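Local coordinates for 3-phosphoshikimate 1-carboxyvinyltransferase (Streptomyces sviceus, PDB 7M0O), which probably transfers the enolpyruvyl group of phosphoenolpyruvate to the 5-hydroxyl of shikimate-3-phosphate, giving enolpyruvylshikimate-3-phosphate and phosphate on the way to chorismate, at residues L110-A115 and T158-L163; I186-M191 and D203-P208; S371-G376 and I382-P387. One frame throughout, in Å; residues are numbered along the deposited sequence.

Interaction 1. Residues L110-A115 and T158-L163; sequences LPLSRA and TALLLL
Leu-112 and Ala-115 meet Ala-159 and Leu-160 in an all-aliphatic contact between two helices. Leu-112 CD1 lies 4.0 Å from Ala-159 CB and about as far from Leu-160 CD2, so one methyl fills the corner between two neighbouring residues of the other helix. Leu-112 CG stands anti to the backbone N (chi1 178°), which brings both methyls within reach of Ala-159. Leu-160 answers from the other helix: its CD1 sits 3.7 Å from Ala-115 CB, and the two leucines run past each other in opposite directions instead of meeting end on. Each helix thus pairs a leucine with an alanine, the long branched chain spanning the gap and the small methyl leaving room for it. The axes of the two short segments approach to 10.7 Å, with 33° between their N-to-C directions, a wide spacing bridged by side-chain ends. Both helices belong to the same globular domain of the EPSP synthase fold, in which helices pack against small mixed sheets. The polar Ser-113 is served elsewhere, its OG hydrogen-bonding to His-125. Further packing comes from Leu-148, which touches Leu-160, and from helix 79-90, whose Thr-87 packs on Leu-112 and Phe-84 on Ala-159.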
ATOM      1  N   LEU A 110       6.900  17.331  -9.559  1.00 14.34           N
ATOM      2  CA  LEU A 110       7.949  18.346  -9.456  1.00 15.84           C
ATOM      3  C   LEU A 110       8.920  18.144  -8.291  1.00 15.88           C
ATOM      4  O   LEU A 110      10.128  18.359  -8.496  1.00 15.74           O
ATOM      5  CB  LEU A 110       7.318  19.744  -9.385  1.00 16.96           C
ATOM      6  CG  LEU A 110       8.345  20.881  -9.484  1.00 19.28           C
ATOM      7  CD1 LEU A 110       9.210  20.759 -10.760  1.00 16.18           C
ATOM      8  CD2 LEU A 110       7.628  22.213  -9.432  1.00 17.70           C
ATOM      9  N   PRO A 111       8.501  17.755  -7.082  1.00 16.02           N
ATOM     10  CA  PRO A 111       9.518  17.522  -6.036  1.00 16.07           C
ATOM     11  C   PRO A 111      10.573  16.513  -6.448  1.00 14.11           C
ATOM     12  O   PRO A 111      11.757  16.689  -6.125  1.00 17.35           O
ATOM     13  CB  PRO A 111       8.687  17.025  -4.845  1.00 17.05           C
ATOM     14  CG  PRO A 111       7.338  17.640  -5.060  1.00 19.95           C
ATOM     15  CD  PRO A 111       7.128  17.638  -6.543  1.00 18.15           C
ATOM     16  N   LEU A 112      10.172  15.461  -7.163  1.00 13.70           N
ATOM     17  CA  LEU A 112      11.131  14.452  -7.601  1.00 13.14           C
ATOM     18  C   LEU A 112      12.020  14.986  -8.718  1.00 16.22           C
ATOM     19  O   LEU A 112      13.241  14.784  -8.699  1.00 16.40           O
ATOM     20  CB  LEU A 112      10.393  13.201  -8.065  1.00 13.17           C
ATOM     21  CG  LEU A 112      11.297  12.093  -8.595  1.00 13.99           C
ATOM     22  CD1 LEU A 112      12.332  11.657  -7.552  1.00 15.58           C
ATOM     23  CD2 LEU A 112      10.413  10.929  -9.029  1.00 15.71           C
ATOM     24  N   SER A 113      11.435  15.672  -9.701  1.00 11.92           N
ATOM     25  CA  SER A 113      12.267  16.138 -10.810  1.00 12.11           C
ATOM     26  C   SER A 113      13.162  17.295 -10.381  1.00 16.39           C
ATOM     27  O   SER A 113      14.251  17.470 -10.945  1.00 14.86           O
ATOM     28  CB  SER A 113      11.400  16.518 -12.008  1.00 16.65           C
ATOM     29  OG  SER A 113      10.776  17.769 -11.803  1.00 19.72           O
ATOM     30  N   ARG A 114      12.729  18.087  -9.395  1.00 14.28           N
ATOM     31  CA  ARG A 114      13.601  19.127  -8.858  0.54 14.52           C
ATOM     32  C   ARG A 114      14.780  18.518  -8.114  1.00 16.84           C
ATOM     33  O   ARG A 114      15.914  18.997  -8.236  1.00 15.97           O
ATOM     34  CB  ARG A 114      12.798  20.059  -7.948  0.54 14.85           C
ATOM     35  CG  ARG A 114      13.622  21.073  -7.169  0.54 20.09           C
ATOM     36  CD  ARG A 114      13.250  21.008  -5.698  0.54 24.16           C
ATOM     37  NE  ARG A 114      13.350  19.632  -5.222  0.54 27.55           N
ATOM     38  CZ  ARG A 114      12.512  19.058  -4.367  0.54 17.34           C
ATOM     39  NH1 ARG A 114      11.493  19.728  -3.855  0.54 30.90           N
ATOM     40  NH2 ARG A 114      12.715  17.809  -4.021  0.54 23.21           N
ATOM     41  N   ALA A 115      14.531  17.452  -7.348  1.00 13.89           N
ATOM     42  CA  ALA A 115      15.602  16.780  -6.622  1.00 16.41           C
ATOM     43  C   ALA A 115      16.589  16.114  -7.573  1.00 17.59           C
ATOM     44  O   ALA A 115      17.798  16.159  -7.333  1.00 14.04           O
ATOM     45  CB  ALA A 115      15.000  15.759  -5.649  1.00 16.27           C
ATOM     46  N   THR A 158      10.425   8.142  -1.324  1.00 13.93           N
ATOM     47  CA  THR A 158      10.757   6.734  -1.507  1.00 13.36           C
ATOM     48  C   THR A 158      11.548   6.507  -2.792  1.00 13.27           C
ATOM     49  O   THR A 158      12.498   5.711  -2.810  1.00 11.57           O
ATOM     50  CB  THR A 158       9.463   5.913  -1.463  1.00 20.58           C
ATOM     51  OG1 THR A 158       9.092   5.727  -0.090  1.00 20.28           O
ATOM     52  CG2 THR A 158       9.612   4.570  -2.149  1.00 15.61           C
ATOM     53  N   ALA A 159      11.215   7.238  -3.859  1.00 13.09           N
ATOM     54  CA  ALA A 159      12.019   7.190  -5.081  1.00 12.74           C
ATOM     55  C   ALA A 159      13.475   7.610  -4.828  1.00 10.49           C
ATOM     56  O   ALA A 159      14.405   6.951  -5.316  1.00 11.27           O
ATOM     57  CB  ALA A 159      11.384   8.077  -6.159  1.00 13.01           C
ATOM     58  N   LEU A 160      13.691   8.689  -4.062  1.00 14.35           N
ATOM     59  CA  LEU A 160      15.057   9.127  -3.764  1.00 13.37           C
ATOM     60  C   LEU A 160      15.789   8.123  -2.878  1.00 13.75           C
ATOM     61  O   LEU A 160      16.975   7.840  -3.101  1.00 14.50           O
ATOM     62  CB  LEU A 160      15.042  10.502  -3.093  1.00 18.72           C
ATOM     63  CG  LEU A 160      14.722  11.682  -4.008  1.00 19.09           C
ATOM     64  CD1 LEU A 160      14.701  12.975  -3.210  1.00 16.21           C
ATOM     65  CD2 LEU A 160      15.716  11.759  -5.184  1.00 20.00           C
ATOM     66  N   LEU A 161      15.110   7.575  -1.862  1.00 12.43           N
ATOM     67  CA  LEU A 161      15.730   6.521  -1.055  1.00 13.35           C
ATOM     68  C   LEU A 161      16.146   5.342  -1.927  1.00 11.74           C
ATOM     69  O   LEU A 161      17.275   4.839  -1.829  1.00 12.13           O
ATOM     70  CB  LEU A 161      14.771   6.057   0.048  1.00 12.00           C
ATOM     71  CG  LEU A 161      14.513   7.044   1.188  1.00 12.16           C
ATOM     72  CD1 LEU A 161      13.205   6.673   1.904  1.00 15.55           C
ATOM     73  CD2 LEU A 161      15.688   7.030   2.161  1.00 16.56           C
ATOM     74  N   LEU A 162      15.250   4.900  -2.813  1.00 12.91           N
ATOM     75  CA  LEU A 162      15.556   3.755  -3.662  1.00 10.58           C
ATOM     76  C   LEU A 162      16.701   4.061  -4.617  1.00 11.36           C
ATOM     77  O   LEU A 162      17.500   3.173  -4.932  1.00 12.40           O
ATOM     78  CB  LEU A 162      14.297   3.327  -4.420  1.00  9.82           C
ATOM     79  CG  LEU A 162      13.217   2.674  -3.539  1.00 13.44           C
ATOM     80  CD1 LEU A 162      11.920   2.504  -4.313  1.00 13.15           C
ATOM     81  CD2 LEU A 162      13.682   1.359  -2.996  1.00 12.52           C
ATOM     82  N   LEU A 163      16.812   5.319  -5.053  1.00 12.91           N
ATOM     83  CA  LEU A 163      17.902   5.725  -5.948  1.00 12.53           C
ATOM     84  C   LEU A 163      19.271   5.672  -5.271  1.00 15.74           C
ATOM     85  O   LEU A 163      20.281   5.385  -5.939  1.00 12.38           O
ATOM     86  CB  LEU A 163      17.617   7.140  -6.473  1.00 12.45           C
ATOM     87  CG  LEU A 163      18.718   7.878  -7.250  1.00 11.25           C
ATOM     88  CD1 LEU A 163      18.917   7.264  -8.603  1.00 11.84           C
ATOM     89  CD2 LEU A 163      18.386   9.358  -7.397  1.00  9.79           C
TER

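Interaction 2. Residues I186-M191 and D203-P208; sequences ITLAMM and DVFVVP
Met-191 and Val-207 cross at about a right angle, and the touch between them is made by single methyl groups: Met-191 CE reaches to 3.9 Å from Val-207 CG1. The methionine leaves helix 182-193 with CG anti to its own carbonyl carbon and runs out extended as far as the sulfur, then bends at chi3 (67°), and this last turn directs the terminal methyl to the valine. An unbranched, flexible chain suits the helix side, since the backbones lie far apart; even the nearest pair of CA atoms, those of Leu-188 and Val-207, is separated by 9.9 Å. Valine suits the strand, where its branch at CB is readily accommodated and offers a methyl to the helix.

The second pairing is looser. Leu-188 CD1 approaches the edge of the Phe-205 ring, near the ring plane, with CE1 at 4.4 Å, so the leucine abuts the rim and does not lie over a face. Phe-205 and Val-207 can share this task because alternate residues of a strand point to the same side of the sheet, while Val-206 between them faces the other way and packs on Arg-172. Leu-161 of helix 155-163 also touches Leu-188, Phe-205 and Val-207, adding a third element to this buried apolar layer. The arrangement is that of a helix packed on one face of a four-stranded mixed sheet, in which strand 204-207 lies between strands 171-174 and 199-201, as in the repeated helix-and-sheet units of EPSP synthases.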
ATOM      1  N   ILE A 186       8.511   1.035   5.673  1.00 17.28           N
ATOM      2  CA  ILE A 186       8.388  -0.078   4.731  1.00 13.46           C
ATOM      3  C   ILE A 186       9.462   0.011   3.650  1.00 15.54           C
ATOM      4  O   ILE A 186      10.067  -1.006   3.274  1.00 15.22           O
ATOM      5  CB  ILE A 186       6.974  -0.111   4.122  1.00 16.16           C
ATOM      6  CG1 ILE A 186       5.949  -0.423   5.218  1.00 18.38           C
ATOM      7  CG2 ILE A 186       6.875  -1.130   2.960  1.00 18.06           C
ATOM      8  CD1 ILE A 186       4.538  -0.215   4.759  1.00 20.26           C
ATOM      9  N   THR A 187       9.720   1.219   3.132  1.00 16.75           N
ATOM     10  CA  THR A 187      10.759   1.357   2.112  1.00 12.64           C
ATOM     11  C   THR A 187      12.118   0.943   2.666  1.00 14.34           C
ATOM     12  O   THR A 187      12.876   0.222   2.005  1.00 13.16           O
ATOM     13  CB  THR A 187      10.821   2.789   1.582  1.00 14.87           C
ATOM     14  OG1 THR A 187       9.572   3.159   0.988  1.00 14.97           O
ATOM     15  CG2 THR A 187      11.927   2.920   0.529  1.00 14.46           C
ATOM     16  N   LEU A 188      12.428   1.352   3.900  1.00 15.39           N
ATOM     17  CA  LEU A 188      13.735   1.016   4.452  1.00 14.92           C
ATOM     18  C   LEU A 188      13.864  -0.482   4.706  1.00 14.95           C
ATOM     19  O   LEU A 188      14.932  -1.060   4.483  1.00 14.51           O
ATOM     20  CB  LEU A 188      13.989   1.809   5.732  1.00 17.82           C
ATOM     21  CG  LEU A 188      13.992   3.331   5.575  1.00 18.94           C
ATOM     22  CD1 LEU A 188      14.490   4.002   6.844  1.00 24.52           C
ATOM     23  CD2 LEU A 188      14.840   3.767   4.395  1.00 17.33           C
ATOM     24  N   ALA A 189      12.789  -1.131   5.164  1.00 14.59           N
ATOM     25  CA  ALA A 189      12.856  -2.567   5.402  1.00 19.22           C
ATOM     26  C   ALA A 189      13.047  -3.338   4.099  1.00 15.54           C
ATOM     27  O   ALA A 189      13.756  -4.355   4.067  1.00 13.57           O
ATOM     28  CB  ALA A 189      11.596  -3.038   6.124  1.00 14.60           C
ATOM     29  N   MET A 190      12.409  -2.885   3.018  1.00 15.83           N
ATOM     30  CA  MET A 190      12.573  -3.574   1.741  1.00 15.34           C
ATOM     31  C   MET A 190      13.990  -3.395   1.208  1.00 14.01           C
ATOM     32  O   MET A 190      14.597  -4.343   0.688  1.00 12.16           O
ATOM     33  CB  MET A 190      11.526  -3.081   0.739  1.00 14.29           C
ATOM     34  CG  MET A 190      10.083  -3.447   1.145  1.00 12.96           C
ATOM     35  SD  MET A 190       8.823  -2.972  -0.052  1.00 14.90           S
ATOM     36  CE  MET A 190       9.271  -4.035  -1.437  1.00 10.77           C
ATOM     37  N   MET A 191      14.549  -2.190   1.350  1.00 14.70           N
ATOM     38  CA  MET A 191      15.940  -1.984   0.966  1.00 12.73           C
ATOM     39  C   MET A 191      16.871  -2.901   1.759  1.00 15.47           C
ATOM     40  O   MET A 191      17.864  -3.404   1.215  1.00 16.16           O
ATOM     41  CB  MET A 191      16.313  -0.508   1.138  1.00 13.89           C
ATOM     42  CG  MET A 191      15.598   0.457   0.156  1.00 12.17           C
ATOM     43  SD  MET A 191      15.881   2.213   0.493  1.00 13.49           S
ATOM     44  CE  MET A 191      17.640   2.332   0.127  1.00 13.14           C
ATOM     45  N   ASP A 203      16.924  14.953  10.424  1.00 34.50           N
ATOM     46  CA  ASP A 203      16.055  15.055   9.262  1.00 37.11           C
ATOM     47  C   ASP A 203      16.700  14.515   7.990  1.00 26.62           C
ATOM     48  O   ASP A 203      16.154  14.731   6.902  1.00 26.82           O
ATOM     49  CB  ASP A 203      15.627  16.511   9.054  1.00 37.16           C
ATOM     50  CG  ASP A 203      14.704  17.018  10.153  1.00 50.05           C
ATOM     51  OD1 ASP A 203      15.109  17.948  10.882  1.00 59.68           O
ATOM     52  OD2 ASP A 203      13.571  16.496  10.285  1.00 52.96           O
ATOM     53  N   VAL A 204      17.831  13.813   8.099  1.00 29.12           N
ATOM     54  CA  VAL A 204      18.616  13.367   6.948  1.00 21.36           C
ATOM     55  C   VAL A 204      18.654  11.843   6.913  1.00 25.04           C
ATOM     56  O   VAL A 204      19.075  11.201   7.881  1.00 26.07           O
ATOM     57  CB  VAL A 204      20.052  13.930   6.979  1.00 24.92           C
ATOM     58  CG1 VAL A 204      20.869  13.361   5.821  1.00 23.25           C
ATOM     59  CG2 VAL A 204      20.037  15.453   6.935  1.00 30.15           C
ATOM     60  N   PHE A 205      18.249  11.272   5.781  1.00 19.57           N
ATOM     61  CA  PHE A 205      18.417   9.855   5.522  1.00 21.30           C
ATOM     62  C   PHE A 205      19.750   9.653   4.813  1.00 20.01           C
ATOM     63  O   PHE A 205      20.024  10.302   3.794  1.00 18.26           O
ATOM     64  CB  PHE A 205      17.270   9.313   4.664  1.00 14.29           C
ATOM     65  CG  PHE A 205      15.901   9.412   5.305  1.00 13.51           C
ATOM     66  CD1 PHE A 205      15.340   8.323   5.952  1.00 20.33           C
ATOM     67  CD2 PHE A 205      15.173  10.585   5.223  1.00 16.50           C
ATOM     68  CE1 PHE A 205      14.076   8.405   6.524  1.00 19.84           C
ATOM     69  CE2 PHE A 205      13.904  10.685   5.789  1.00 20.03           C
ATOM     70  CZ  PHE A 205      13.353   9.585   6.444  1.00 22.97           C
ATOM     71  N   VAL A 206      20.572   8.759   5.352  1.00 17.60           N
ATOM     72  CA  VAL A 206      21.950   8.561   4.906  1.00 16.85           C
ATOM     73  C   VAL A 206      22.013   7.202   4.216  1.00 22.83           C
ATOM     74  O   VAL A 206      22.039   6.151   4.871  1.00 20.45           O
ATOM     75  CB  VAL A 206      22.936   8.656   6.077  1.00 17.58           C
ATOM     76  CG1 VAL A 206      24.341   8.338   5.613  1.00 22.58           C
ATOM     77  CG2 VAL A 206      22.856  10.030   6.710  1.00 18.85           C
ATOM     78  N   VAL A 207      22.033   7.212   2.889  1.00 16.74           N
ATOM     79  CA  VAL A 207      21.923   6.007   2.074  1.00 14.20           C
ATOM     80  C   VAL A 207      23.283   5.737   1.442  1.00 22.25           C
ATOM     81  O   VAL A 207      23.806   6.610   0.736  1.00 15.85           O
ATOM     82  CB  VAL A 207      20.841   6.145   0.987  1.00 14.01           C
ATOM     83  CG1 VAL A 207      20.638   4.796   0.285  1.00 13.30           C
ATOM     84  CG2 VAL A 207      19.542   6.655   1.599  1.00 16.68           C
ATOM     85  N   PRO A 208      23.848   4.543   1.617  1.00 16.83           N
ATOM     86  CA  PRO A 208      25.200   4.264   1.138  1.00 15.87           C
ATOM     87  C   PRO A 208      25.214   3.889  -0.332  1.00 18.07           C
ATOM     88  O   PRO A 208      24.191   3.460  -0.890  1.00 15.20           O
ATOM     89  CB  PRO A 208      25.633   3.081   2.019  1.00 20.92           C
ATOM     90  CG  PRO A 208      24.358   2.345   2.286  1.00 22.61           C
ATOM     91  CD  PRO A 208      23.286   3.412   2.387  1.00 16.91           C
TER

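Interaction 3. Residues S371-G376 and I382-P387; sequences SFAVTG and ISFDDP
Phe-384 directs the edge of its ring at the backbone of helix 366-375, and here the packing is close. Its CZ comes to 3.7 Å from Ala-373 N, and Ala-373 CB lies 4.0 Å from Phe-384 CZ. CE1 is 4.1 Å from Phe-372 CB, so the ring rim rests where the two residues join, with Ala-373 CA in the ring plane. A small alanine lets the aromatic rim come right up to the main chain, while the Phe-372 side chain meets it through CB, its ring leading away to pack on Val-360 and Leu-337.

Ile-382 makes the other close part. Its CD1 packs against Thr-375 CG2 at 3.8 Å, and the side chains cross at roughly a right angle; with chi1 at -75°, CG1 stands anti to the carbonyl carbon and carries the terminal methyl to the threonine. Ile-382 CD1 also lies 4.0 Å from Gly-376 N. The contact joins helix and second strand of a beta-alpha-beta unit, in which strands 359-360 and 383-384 run parallel with helix 366-375 between them in sequence. Thr-375 meets the isoleucine with CG2 and CB, while its OG1 is hydrogen-bonded to Ala-302 O.

Ser-383, between Ile-382 and Phe-384, takes no part and packs on Gln-359. Beyond Phe-384 the chain turns from the helix toward solvent. Exposed Asp-385 is held by a hydrogen bond between Asp-385 OD1 and Ser-362 OG, and Pro-387, also exposed, binds His-398 through its carbonyl oxygen.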
ATOM      1  N   SER A 371     -16.298  -2.580   5.219  1.00 10.34           N
ATOM      2  CA  SER A 371     -16.546  -2.889   6.627  1.00  7.58           C
ATOM      3  C   SER A 371     -17.975  -3.361   6.862  1.00 10.13           C
ATOM      4  O   SER A 371     -18.183  -4.388   7.513  1.00 10.96           O
ATOM      5  CB  SER A 371     -16.237  -1.678   7.506  1.00  8.63           C
ATOM      6  OG  SER A 371     -14.867  -1.382   7.488  1.00 12.50           O
ATOM      7  N   PHE A 372     -18.976  -2.633   6.335  1.00 10.60           N
ATOM      8  CA  PHE A 372     -20.358  -3.006   6.602  1.00 10.27           C
ATOM      9  C   PHE A 372     -20.816  -4.196   5.771  1.00  9.83           C
ATOM     10  O   PHE A 372     -21.840  -4.811   6.112  1.00 13.40           O
ATOM     11  CB  PHE A 372     -21.290  -1.797   6.408  1.00 12.81           C
ATOM     12  CG  PHE A 372     -21.187  -0.803   7.538  1.00 14.42           C
ATOM     13  CD1 PHE A 372     -21.832  -1.038   8.748  1.00 17.35           C
ATOM     14  CD2 PHE A 372     -20.391   0.319   7.418  1.00 14.66           C
ATOM     15  CE1 PHE A 372     -21.705  -0.154   9.804  1.00 18.38           C
ATOM     16  CE2 PHE A 372     -20.252   1.217   8.474  1.00 17.43           C
ATOM     17  CZ  PHE A 372     -20.913   0.984   9.667  1.00 17.62           C
ATOM     18  N   ALA A 373     -20.049  -4.579   4.749  1.00  8.96           N
ATOM     19  CA  ALA A 373     -20.265  -5.886   4.142  1.00  9.67           C
ATOM     20  C   ALA A 373     -20.101  -6.995   5.176  1.00 10.93           C
ATOM     21  O   ALA A 373     -20.823  -7.996   5.137  1.00 11.92           O
ATOM     22  CB  ALA A 373     -19.304  -6.094   2.965  1.00 12.40           C
ATOM     23  N   VAL A 374     -19.130  -6.858   6.091  1.00 11.39           N
ATOM     24  CA  VAL A 374     -18.977  -7.885   7.115  1.00 11.39           C
ATOM     25  C   VAL A 374     -20.214  -7.936   8.008  1.00 10.77           C
ATOM     26  O   VAL A 374     -20.682  -9.015   8.385  1.00 11.65           O
ATOM     27  CB  VAL A 374     -17.693  -7.651   7.940  1.00 10.34           C
ATOM     28  CG1 VAL A 374     -17.527  -8.785   8.929  1.00 11.15           C
ATOM     29  CG2 VAL A 374     -16.473  -7.552   7.043  1.00 10.45           C
ATOM     30  N   THR A 375     -20.758  -6.771   8.372  1.00 12.20           N
ATOM     31  CA  THR A 375     -21.980  -6.731   9.165  1.00 11.87           C
ATOM     32  C   THR A 375     -23.096  -7.511   8.492  1.00 12.76           C
ATOM     33  O   THR A 375     -23.914  -8.149   9.167  1.00 12.63           O
ATOM     34  CB  THR A 375     -22.427  -5.284   9.372  1.00 14.19           C
ATOM     35  OG1 THR A 375     -21.324  -4.491   9.823  1.00 13.30           O
ATOM     36  CG2 THR A 375     -23.551  -5.214  10.386  1.00 11.82           C
ATOM     37  N   GLY A 376     -23.139  -7.471   7.161  1.00 10.38           N
ATOM     38  CA  GLY A 376     -24.186  -8.152   6.404  1.00 13.39           C
ATOM     39  C   GLY A 376     -24.155  -9.675   6.466  1.00 14.04           C
ATOM     40  O   GLY A 376     -25.144 -10.305   6.069  1.00 14.41           O
ATOM     41  N   ILE A 382     -28.695  -5.506   4.121  1.00 15.26           N
ATOM     42  CA  ILE A 382     -27.763  -4.393   4.026  1.00 18.69           C
ATOM     43  C   ILE A 382     -27.373  -4.199   2.569  1.00 20.36           C
ATOM     44  O   ILE A 382     -27.006  -5.154   1.872  1.00 23.74           O
ATOM     45  CB  ILE A 382     -26.529  -4.629   4.912  1.00 14.08           C
ATOM     46  CG1 ILE A 382     -26.916  -4.396   6.374  1.00 14.78           C
ATOM     47  CG2 ILE A 382     -25.377  -3.722   4.478  1.00 22.63           C
ATOM     48  CD1 ILE A 382     -25.762  -4.499   7.384  1.00 15.94           C
ATOM     49  N   SER A 383     -27.458  -2.954   2.111  1.00 21.45           N
ATOM     50  CA  SER A 383     -27.052  -2.547   0.781  1.00 19.92           C
ATOM     51  C   SER A 383     -26.213  -1.277   0.916  1.00 18.80           C
ATOM     52  O   SER A 383     -26.028  -0.743   2.012  1.00 16.14           O
ATOM     53  CB  SER A 383     -28.279  -2.345  -0.131  1.00 18.67           C
ATOM     54  OG  SER A 383     -29.125  -1.308   0.339  1.00 24.04           O
ATOM     55  N   PHE A 384     -25.691  -0.805  -0.209  1.00 21.65           N
ATOM     56  CA  PHE A 384     -24.814   0.352  -0.250  1.00 18.04           C
ATOM     57  C   PHE A 384     -25.289   1.310  -1.323  1.00 19.69           C
ATOM     58  O   PHE A 384     -25.744   0.880  -2.385  1.00 19.31           O
ATOM     59  CB  PHE A 384     -23.371  -0.070  -0.547  1.00 16.89           C
ATOM     60  CG  PHE A 384     -22.899  -1.214   0.306  1.00 18.11           C
ATOM     61  CD1 PHE A 384     -22.508  -0.995   1.620  1.00 21.51           C
ATOM     62  CD2 PHE A 384     -22.856  -2.496  -0.198  1.00 19.86           C
ATOM     63  CE1 PHE A 384     -22.089  -2.044   2.421  1.00 17.13           C
ATOM     64  CE2 PHE A 384     -22.435  -3.549   0.593  1.00 27.71           C
ATOM     65  CZ  PHE A 384     -22.058  -3.322   1.905  1.00 19.03           C
ATOM     66  N   ASP A 385     -25.149   2.606  -1.057  1.00 17.28           N
ATOM     67  CA  ASP A 385     -25.494   3.590  -2.080  1.00 21.74           C
ATOM     68  C   ASP A 385     -24.464   3.636  -3.207  1.00 23.90           C
ATOM     69  O   ASP A 385     -24.800   4.049  -4.326  1.00 21.61           O
ATOM     70  CB  ASP A 385     -25.683   4.966  -1.436  1.00 17.20           C
ATOM     71  CG  ASP A 385     -24.422   5.490  -0.721  1.00 23.89           C
ATOM     72  OD1 ASP A 385     -23.380   4.783  -0.648  1.00 19.02           O
ATOM     73  OD2 ASP A 385     -24.484   6.639  -0.221  1.00 23.18           O
ATOM     74  N   ASP A 386     -23.242   3.161  -2.955  1.00 18.39           N
ATOM     75  CA  ASP A 386     -22.135   3.272  -3.908  1.00 16.12           C
ATOM     76  C   ASP A 386     -21.238   2.038  -3.787  1.00 17.86           C
ATOM     77  O   ASP A 386     -20.127   2.102  -3.243  1.00 19.09           O
ATOM     78  CB  ASP A 386     -21.356   4.562  -3.656  1.00 17.19           C
ATOM     79  CG  ASP A 386     -20.278   4.832  -4.702  1.00 26.13           C
ATOM     80  OD1 ASP A 386     -20.274   4.177  -5.766  1.00 32.91           O
ATOM     81  OD2 ASP A 386     -19.438   5.731  -4.455  1.00 27.74           O
ATOM     82  N   PRO A 387     -21.698   0.881  -4.285  1.00 21.13           N
ATOM     83  CA  PRO A 387     -20.891  -0.349  -4.136  1.00 16.28           C
ATOM     84  C   PRO A 387     -19.610  -0.351  -4.953  1.00 17.96           C
ATOM     85  O   PRO A 387     -18.694  -1.122  -4.638  1.00 17.51           O
ATOM     86  CB  PRO A 387     -21.844  -1.463  -4.603  1.00 20.78           C
ATOM     87  CG  PRO A 387     -22.818  -0.763  -5.509  1.00 22.35           C
ATOM     88  CD  PRO A 387     -22.993   0.616  -4.940  1.00 19.80           C
TER

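Interactions 1 and 2 form one continuous core, their centres 13 Å apart. Helix 155-163 joins them: Thr-158 OG1 lies 2.8 Å from Thr-187 OG1, a probable hydrogen bond, while Leu-161 CD2 packs 3.7 Å from Phe-205 CB. Arg-13, a predicted shikimate-3-phosphate ligand, also hydrogen-bonds to Thr-187 OG1, which places this core next to the probable substrate site; Gln-155, predicted to bind both substrates, begins the same helix. Interaction 3 lies across the centre of the chain, 40 Å from each of the others between centres, in the other half of the molecule. There Phe-372 is about 8 Å, side chain to side chain, from Arg-367, a predicted phosphoenolpyruvate ligand.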